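Local coordinates for citrate synthase (Metallosphaera sedula, PDB 6ABX), which probably catalyses the condensation of oxaloacetate with acetyl-CoA and water to give citrate and CoA, a step of the tricarboxylic acid cycle, at residues R72-R84 with I94-D106. Residues are numbered along the deposited sequence; the frame is centred on the assembly and turned at random.
Sequences RSISEDISTFVKR and ILRTTVSMMGLED
Ser75 holds OG between its backbone N and carbonyl carbon (chi1 67°), and Glu105, extended beyond CG, reaches across to meet it. Ser75 OG donates to the syn side of Glu105 OE1 at 2.7 Å, 22° out of the carboxylate plane. The same OG accepts from Ile78 N at 3.2 Å as the N-cap of helix 76-85, so Glu105 probably helps to hold the capping hydroxyl in place. Glu105 OE2 lies 4.1 Å from Asp77 OD2, the two carboxylate planes steeply turned against each other, a like-charge approach that Arg84 of the second subunit, salt-bridged to Asp77, probably eases. One turn on from Ser75, Ile78 is a knob in a hole formed by Thr98, Met101, Met102 and Glu105, with CD1 3.7 Å from Thr98 O. Met101, bent at chi3, lays CE alongside Ile78 CG1 (3.8 Å) and makes an oblique Met-aromatic contact, SD 4.7 Å from the Phe81 ring centroid. Beyond it the Phe81 ring meets the methyls of both threonines, CZ lying 3.8 Å from Thr97 CG2, while Thr98 CG2 also touches Val82 CG2. The segments of this helical hairpin run antiparallel at 166°, axes 10.1 Å apart. Helix 112-134 packs on Val82, Thr98 and Met102, helix 198-209 on Leu95 and Val99, and Leu104 of the second subunit on Phe81 and Ile94, placing the pair at the dimer interface of this largely helical fold.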
ATOM      1  N   ARG A  72      11.348  20.961   2.959  1.00 11.63           N
ATOM      2  CA  ARG A  72      10.433  21.043   1.782  1.00 11.68           C
ATOM      3  C   ARG A  72      11.063  20.702   0.424  1.00 11.99           C
ATOM      4  O   ARG A  72      10.278  20.491  -0.535  1.00 12.07           O
ATOM      5  CB  ARG A  72       9.811  22.424   1.683  1.00 11.69           C
ATOM      6  CG  ARG A  72       8.802  22.730   2.769  1.00 11.82           C
ATOM      7  CD  ARG A  72       8.397  24.182   2.672  1.00 12.24           C
ATOM      8  NE  ARG A  72       7.471  24.565   3.696  1.00 11.69           N
ATOM      9  CZ  ARG A  72       7.298  25.792   4.151  1.00 11.83           C
ATOM     10  NH1 ARG A  72       7.862  26.822   3.517  1.00 10.86           N
ATOM     11  NH2 ARG A  72       6.509  25.982   5.198  1.00 12.09           N
ATOM     12  N   SER A  73      12.402  20.692   0.305  1.00 12.98           N
ATOM     13  CA  SER A  73      13.086  20.501  -0.989  1.00 13.47           C
ATOM     14  C   SER A  73      12.987  19.054  -1.422  1.00 14.03           C
ATOM     15  O   SER A  73      13.043  18.166  -0.550  1.00 15.82           O
ATOM     16  CB  SER A  73      14.575  20.849  -0.936  1.00 15.42           C
ATOM     17  OG  SER A  73      14.700  22.206  -0.721  1.00 22.97           O
ATOM     18  N   ILE A  74      12.902  18.851  -2.733  1.00 13.49           N
ATOM     19  CA  ILE A  74      12.899  17.509  -3.282  1.00 14.45           C
ATOM     20  C   ILE A  74      14.196  17.256  -4.060  1.00 14.76           C
ATOM     21  O   ILE A  74      14.803  18.184  -4.636  1.00 13.78           O
ATOM     22  CB  ILE A  74      11.641  17.273  -4.127  1.00 15.02           C
ATOM     23  CG1 ILE A  74      11.491  18.316  -5.237  1.00 14.07           C
ATOM     24  CG2 ILE A  74      10.410  17.220  -3.237  1.00 15.55           C
ATOM     25  CD1 ILE A  74      10.307  18.063  -6.181  1.00 15.84           C
ATOM     26  N   SER A  75      14.530  15.980  -4.165  1.00 15.14           N
ATOM     27  CA  SER A  75      15.756  15.562  -4.854  1.00 15.85           C
ATOM     28  C   SER A  75      15.672  15.852  -6.338  1.00 17.90           C
ATOM     29  O   SER A  75      14.598  15.979  -6.925  1.00 15.65           O
ATOM     30  CB  SER A  75      16.061  14.113  -4.608  1.00 15.88           C
ATOM     31  OG  SER A  75      15.090  13.256  -5.209  1.00 15.87           O
ATOM     32  N   GLU A  76      16.860  15.959  -6.955  1.00 20.67           N
ATOM     33  CA  GLU A  76      16.909  16.128  -8.402  1.00 21.81           C
ATOM     34  C   GLU A  76      16.211  14.968  -9.138  1.00 19.65           C
ATOM     35  O   GLU A  76      15.506  15.216 -10.161  1.00 18.92           O
ATOM     36  CB  GLU A  76      18.374  16.269  -8.854  1.00 27.19           C
ATOM     37  CG  GLU A  76      18.833  17.702  -8.795  1.00 37.56           C
ATOM     38  CD  GLU A  76      18.279  18.591  -9.896  1.00 45.95           C
ATOM     39  OE1 GLU A  76      17.937  18.053 -10.976  1.00 61.52           O
ATOM     40  OE2 GLU A  76      18.213  19.821  -9.684  1.00 59.90           O
ATOM     41  N   ASP A  77      16.396  13.732  -8.655  1.00 18.91           N
ATOM     42  CA  ASP A  77      15.809  12.550  -9.252  1.00 22.53           C
ATOM     43  C   ASP A  77      14.282  12.702  -9.266  1.00 18.83           C
ATOM     44  O   ASP A  77      13.582  12.386 -10.258  1.00 18.33           O
ATOM     45  CB  ASP A  77      16.219  11.285  -8.514  1.00 25.17           C
ATOM     46  CG  ASP A  77      17.549  10.734  -9.005  1.00 32.89           C
ATOM     47  OD1 ASP A  77      18.252  11.469  -9.762  1.00 34.94           O
ATOM     48  OD2 ASP A  77      17.865   9.587  -8.629  1.00 42.67           O
ATOM     49  N   ILE A  78      13.750  13.213  -8.146  1.00 16.57           N
ATOM     50  CA  ILE A  78      12.282  13.295  -7.979  1.00 15.09           C
ATOM     51  C   ILE A  78      11.764  14.436  -8.846  1.00 15.39           C
ATOM     52  O   ILE A  78      10.812  14.240  -9.541  1.00 13.86           O
ATOM     53  CB  ILE A  78      11.853  13.390  -6.503  1.00 14.70           C
ATOM     54  CG1 ILE A  78      12.009  12.010  -5.855  1.00 15.45           C
ATOM     55  CG2 ILE A  78      10.438  13.909  -6.347  1.00 14.90           C
ATOM     56  CD1 ILE A  78      11.829  11.991  -4.363  1.00 17.12           C
ATOM     57  N   SER A  79      12.443  15.590  -8.810  1.00 16.39           N
ATOM     58  CA  SER A  79      11.967  16.700  -9.574  1.00 15.78           C
ATOM     59  C   SER A  79      12.035  16.379 -11.061  1.00 16.23           C
ATOM     60  O   SER A  79      11.119  16.776 -11.774  1.00 15.61           O
ATOM     61  CB  SER A  79      12.625  18.026  -9.258  1.00 18.30           C
ATOM     62  OG  SER A  79      14.029  17.970  -9.453  1.00 19.99           O
ATOM     63  N   THR A  80      13.126  15.747 -11.527  1.00 16.05           N
ATOM     64  CA  THR A  80      13.211  15.372 -12.943  1.00 16.80           C
ATOM     65  C   THR A  80      12.070  14.415 -13.327  1.00 15.24           C
ATOM     66  O   THR A  80      11.454  14.585 -14.377  1.00 15.39           O
ATOM     67  CB  THR A  80      14.585  14.825 -13.352  1.00 18.64           C
ATOM     68  OG1 THR A  80      15.463  15.938 -13.176  1.00 19.53           O
ATOM     69  CG2 THR A  80      14.605  14.329 -14.783  1.00 20.04           C
ATOM     70  N   PHE A  81      11.802  13.415 -12.483  1.00 13.72           N
ATOM     71  CA  PHE A  81      10.720  12.490 -12.702  1.00 14.90           C
ATOM     72  C   PHE A  81       9.368  13.199 -12.853  1.00 13.86           C
ATOM     73  O   PHE A  81       8.535  12.901 -13.758  1.00 14.79           O
ATOM     74  CB  PHE A  81      10.670  11.422 -11.605  1.00 15.45           C
ATOM     75  CG  PHE A  81       9.597  10.394 -11.900  1.00 18.18           C
ATOM     76  CD1 PHE A  81       9.844   9.325 -12.743  1.00 19.65           C
ATOM     77  CD2 PHE A  81       8.319  10.525 -11.360  1.00 20.53           C
ATOM     78  CE1 PHE A  81       8.854   8.392 -13.019  1.00 22.25           C
ATOM     79  CE2 PHE A  81       7.317   9.595 -11.663  1.00 20.17           C
ATOM     80  CZ  PHE A  81       7.588   8.537 -12.493  1.00 22.25           C
ATOM     81  N   VAL A  82       9.099  14.155 -11.950  1.00 13.10           N
ATOM     82  CA  VAL A  82       7.848  14.879 -12.043  1.00 13.92           C
ATOM     83  C   VAL A  82       7.756  15.659 -13.359  1.00 13.51           C
ATOM     84  O   VAL A  82       6.731  15.708 -13.980  1.00 14.79           O
ATOM     85  CB  VAL A  82       7.660  15.806 -10.839  1.00 13.70           C
ATOM     86  CG1 VAL A  82       6.430  16.671 -11.003  1.00 15.38           C
ATOM     87  CG2 VAL A  82       7.594  14.995  -9.556  1.00 14.87           C
ATOM     88  N   LYS A  83       8.815  16.369 -13.741  1.00 14.38           N
ATOM     89  CA  LYS A  83       8.779  17.120 -14.987  1.00 15.67           C
ATOM     90  C   LYS A  83       8.474  16.217 -16.195  1.00 15.58           C
ATOM     91  O   LYS A  83       7.794  16.627 -17.166  1.00 19.50           O
ATOM     92  CB  LYS A  83      10.110  17.869 -15.151  1.00 17.13           C
ATOM     93  CG  LYS A  83      10.270  19.028 -14.194  1.00 18.83           C
ATOM     94  CD  LYS A  83      11.676  19.678 -14.335  1.00 23.14           C
ATOM     95  CE  LYS A  83      12.266  20.128 -13.022  1.00 24.38           C
ATOM     96  NZ  LYS A  83      13.586  20.796 -13.218  1.00 23.60           N
ATOM     97  N   ARG A  84       9.067  15.026 -16.181  1.00 16.45           N
ATOM     98  CA  ARG A  84       8.987  14.074 -17.239  1.00 16.23           C
ATOM     99  C   ARG A  84       7.535  13.609 -17.379  1.00 16.62           C
ATOM    100  O   ARG A  84       7.037  13.347 -18.504  1.00 16.93           O
ATOM    101  CB  ARG A  84       9.906  12.875 -16.977  1.00 19.62           C
ATOM    102  CG  ARG A  84       9.737  11.774 -18.001  1.00 21.28           C
ATOM    103  CD  ARG A  84      10.889  10.813 -18.110  1.00 23.97           C
ATOM    104  NE  ARG A  84      11.144  10.062 -16.907  1.00 28.69           N
ATOM    105  CZ  ARG A  84      10.716   8.828 -16.664  1.00 32.32           C
ATOM    106  NH1 ARG A  84       9.767   8.277 -17.416  1.00 32.47           N
ATOM    107  NH2 ARG A  84      11.249   8.168 -15.648  1.00 32.49           N
ATOM    108  N   ILE A  94       1.869   9.624 -10.003  1.00 11.74           N
ATOM    109  CA  ILE A  94       3.087  10.360  -9.846  1.00 11.11           C
ATOM    110  C   ILE A  94       3.424  10.452  -8.354  1.00 11.65           C
ATOM    111  O   ILE A  94       4.514  10.224  -7.961  1.00 11.19           O
ATOM    112  CB  ILE A  94       2.981  11.750 -10.491  1.00 12.00           C
ATOM    113  CG1 ILE A  94       2.803  11.637 -12.006  1.00 12.47           C
ATOM    114  CG2 ILE A  94       4.211  12.575 -10.146  1.00 12.60           C
ATOM    115  CD1 ILE A  94       2.494  12.969 -12.683  1.00 13.35           C
ATOM    116  N   LEU A  95       2.425  10.781  -7.534  1.00 11.94           N
ATOM    117  CA  LEU A  95       2.674  10.930  -6.111  1.00 12.64           C
ATOM    118  C   LEU A  95       3.060   9.577  -5.486  1.00 12.18           C
ATOM    119  O   LEU A  95       3.996   9.534  -4.680  1.00 13.04           O
ATOM    120  CB  LEU A  95       1.412  11.469  -5.435  1.00 12.86           C
ATOM    121  CG  LEU A  95       1.619  11.815  -3.956  1.00 13.84           C
ATOM    122  CD1 LEU A  95       2.590  12.966  -3.822  1.00 15.29           C
ATOM    123  CD2 LEU A  95       0.294  12.113  -3.248  1.00 14.80           C
ATOM    124  N   ARG A  96       2.378   8.486  -5.906  1.00 12.59           N
ATOM    125  CA  ARG A  96       2.712   7.115  -5.423  1.00 12.35           C
ATOM    126  C   ARG A  96       4.201   6.869  -5.706  1.00 12.66           C
ATOM    127  O   ARG A  96       4.989   6.413  -4.838  1.00 11.72           O
ATOM    128  CB  ARG A  96       1.802   6.087  -6.087  1.00 12.62           C
ATOM    129  CG  ARG A  96       1.935   4.646  -5.604  1.00 13.72           C
ATOM    130  CD  ARG A  96       1.110   3.760  -6.528  1.00 14.39           C
ATOM    131  NE  ARG A  96       1.574   3.718  -7.909  1.00 14.08           N
ATOM    132  CZ  ARG A  96       0.840   3.692  -8.993  1.00 15.94           C
ATOM    133  NH1 ARG A  96      -0.477   3.571  -8.905  1.00 18.98           N
ATOM    134  NH2 ARG A  96       1.418   3.702 -10.189  1.00 13.88           N
ATOM    135  N   THR A  97       4.615   7.142  -6.947  1.00 11.70           N
ATOM    136  CA  THR A  97       5.974   6.834  -7.396  1.00 12.81           C
ATOM    137  C   THR A  97       7.025   7.710  -6.694  1.00 14.12           C
ATOM    138  O   THR A  97       8.077   7.204  -6.214  1.00 13.49           O
ATOM    139  CB  THR A  97       6.121   6.954  -8.911  1.00 13.50           C
ATOM    140  OG1 THR A  97       5.077   6.202  -9.532  1.00 14.25           O
ATOM    141  CG2 THR A  97       7.505   6.489  -9.315  1.00 15.42           C
ATOM    142  N   THR A  98       6.730   9.009  -6.502  1.00 13.57           N
ATOM    143  CA  THR A  98       7.709   9.912  -5.877  1.00 13.59           C
ATOM    144  C   THR A  98       7.852   9.676  -4.371  1.00 13.43           C
ATOM    145  O   THR A  98       8.950   9.776  -3.874  1.00 13.02           O
ATOM    146  CB  THR A  98       7.443  11.390  -6.222  1.00 14.45           C
ATOM    147  OG1 THR A  98       6.120  11.712  -5.807  1.00 17.39           O
ATOM    148  CG2 THR A  98       7.550  11.658  -7.705  1.00 17.49           C
ATOM    149  N   VAL A  99       6.780   9.360  -3.628  1.00 12.83           N
ATOM    150  CA  VAL A  99       6.919   8.978  -2.245  1.00 13.64           C
ATOM    151  C   VAL A  99       7.685   7.660  -2.124  1.00 13.22           C
ATOM    152  O   VAL A  99       8.483   7.494  -1.199  1.00 13.97           O
ATOM    153  CB  VAL A  99       5.558   8.971  -1.512  1.00 15.24           C
ATOM    154  CG1 VAL A  99       5.677   8.492  -0.062  1.00 15.59           C
ATOM    155  CG2 VAL A  99       4.906  10.349  -1.572  1.00 16.00           C
ATOM    156  N   SER A 100       7.487   6.740  -3.075  1.00 13.92           N
ATOM    157  CA  SER A 100       8.280   5.504  -3.126  1.00 12.66           C
ATOM    158  C   SER A 100       9.768   5.829  -3.293  1.00 11.78           C
ATOM    159  O   SER A 100      10.621   5.275  -2.597  1.00 13.37           O
ATOM    160  CB  SER A 100       7.760   4.582  -4.193  1.00 13.36           C
ATOM    161  OG  SER A 100       8.460   3.320  -4.169  1.00 12.93           O
ATOM    162  N   MET A 101      10.072   6.770  -4.188  1.00 12.53           N
ATOM    163  CA  MET A 101      11.453   7.219  -4.413  1.00 13.98           C
ATOM    164  C   MET A 101      12.018   7.907  -3.176  1.00 13.93           C
ATOM    165  O   MET A 101      13.158   7.675  -2.812  1.00 15.63           O
ATOM    166  CB  MET A 101      11.571   8.155  -5.612  1.00 13.95           C
ATOM    167  CG  MET A 101      11.263   7.505  -6.886  1.00 14.77           C
ATOM    168  SD  MET A 101      11.056   8.696  -8.273  1.00 18.30           S
ATOM    169  CE  MET A 101      12.720   9.332  -8.454  1.00 17.36           C
ATOM    170  N   MET A 102      11.217   8.724  -2.508  1.00 15.60           N
ATOM    171  CA  MET A 102      11.628   9.386  -1.304  1.00 15.30           C
ATOM    172  C   MET A 102      12.097   8.373  -0.245  1.00 15.02           C
ATOM    173  O   MET A 102      13.133   8.574   0.425  1.00 15.75           O
ATOM    174  CB  MET A 102      10.425  10.193  -0.781  1.00 17.04           C
ATOM    175  CG  MET A 102      10.710  11.505  -0.228  1.00 20.78           C
ATOM    176  SD  MET A 102       9.064  12.090   0.373  1.00 21.12           S
ATOM    177  CE  MET A 102       8.446  12.897  -1.092  1.00 18.81           C
ATOM    178  N   GLY A 103      11.323   7.290  -0.065  1.00 13.94           N
ATOM    179  CA  GLY A 103      11.601   6.208   0.858  1.00 14.49           C
ATOM    180  C   GLY A 103      12.912   5.490   0.482  1.00 14.61           C
ATOM    181  O   GLY A 103      13.729   5.192   1.329  1.00 15.45           O
ATOM    182  N   LEU A 104      13.083   5.195  -0.809  1.00 15.17           N
ATOM    183  CA  LEU A 104      14.246   4.535  -1.342  1.00 16.30           C
ATOM    184  C   LEU A 104      15.481   5.381  -1.057  1.00 16.05           C
ATOM    185  O   LEU A 104      16.500   4.851  -0.646  1.00 18.14           O
ATOM    186  CB  LEU A 104      14.044   4.342  -2.845  1.00 17.16           C
ATOM    187  CG  LEU A 104      15.243   3.835  -3.652  1.00 20.59           C
ATOM    188  CD1 LEU A 104      15.760   2.525  -3.152  1.00 22.56           C
ATOM    189  CD2 LEU A 104      14.847   3.683  -5.116  1.00 21.87           C
ATOM    190  N   GLU A 105      15.327   6.705  -1.172  1.00 15.75           N
ATOM    191  CA  GLU A 105      16.436   7.640  -1.040  1.00 17.34           C
ATOM    192  C   GLU A 105      16.783   7.898   0.441  1.00 20.63           C
ATOM    193  O   GLU A 105      17.866   8.401   0.692  1.00 21.94           O
ATOM    194  CB  GLU A 105      16.140   8.939  -1.822  1.00 17.91           C
ATOM    195  CG  GLU A 105      16.147   8.772  -3.333  1.00 20.51           C
ATOM    196  CD  GLU A 105      15.498   9.845  -4.228  1.00 25.51           C
ATOM    197  OE1 GLU A 105      15.256  10.948  -3.732  1.00 25.97           O
ATOM    198  OE2 GLU A 105      15.220   9.565  -5.456  1.00 25.80           O
ATOM    199  N   ASP A 106      15.897   7.599   1.408  1.00 19.02           N
ATOM    200  CA  ASP A 106      16.139   7.897   2.787  1.00 21.06           C
ATOM    201  C   ASP A 106      16.680   6.657   3.503  1.00 25.73           C
ATOM    202  O   ASP A 106      15.936   5.818   3.969  1.00 24.72           O
ATOM    203  CB  ASP A 106      14.892   8.483   3.458  1.00 19.32           C
ATOM    204  CG  ASP A 106      15.087   8.889   4.901  1.00 20.56           C
ATOM    205  OD1 ASP A 106      16.210   8.667   5.409  1.00 21.94           O
ATOM    206  OD2 ASP A 106      14.096   9.397   5.527  1.00 18.26           O
TER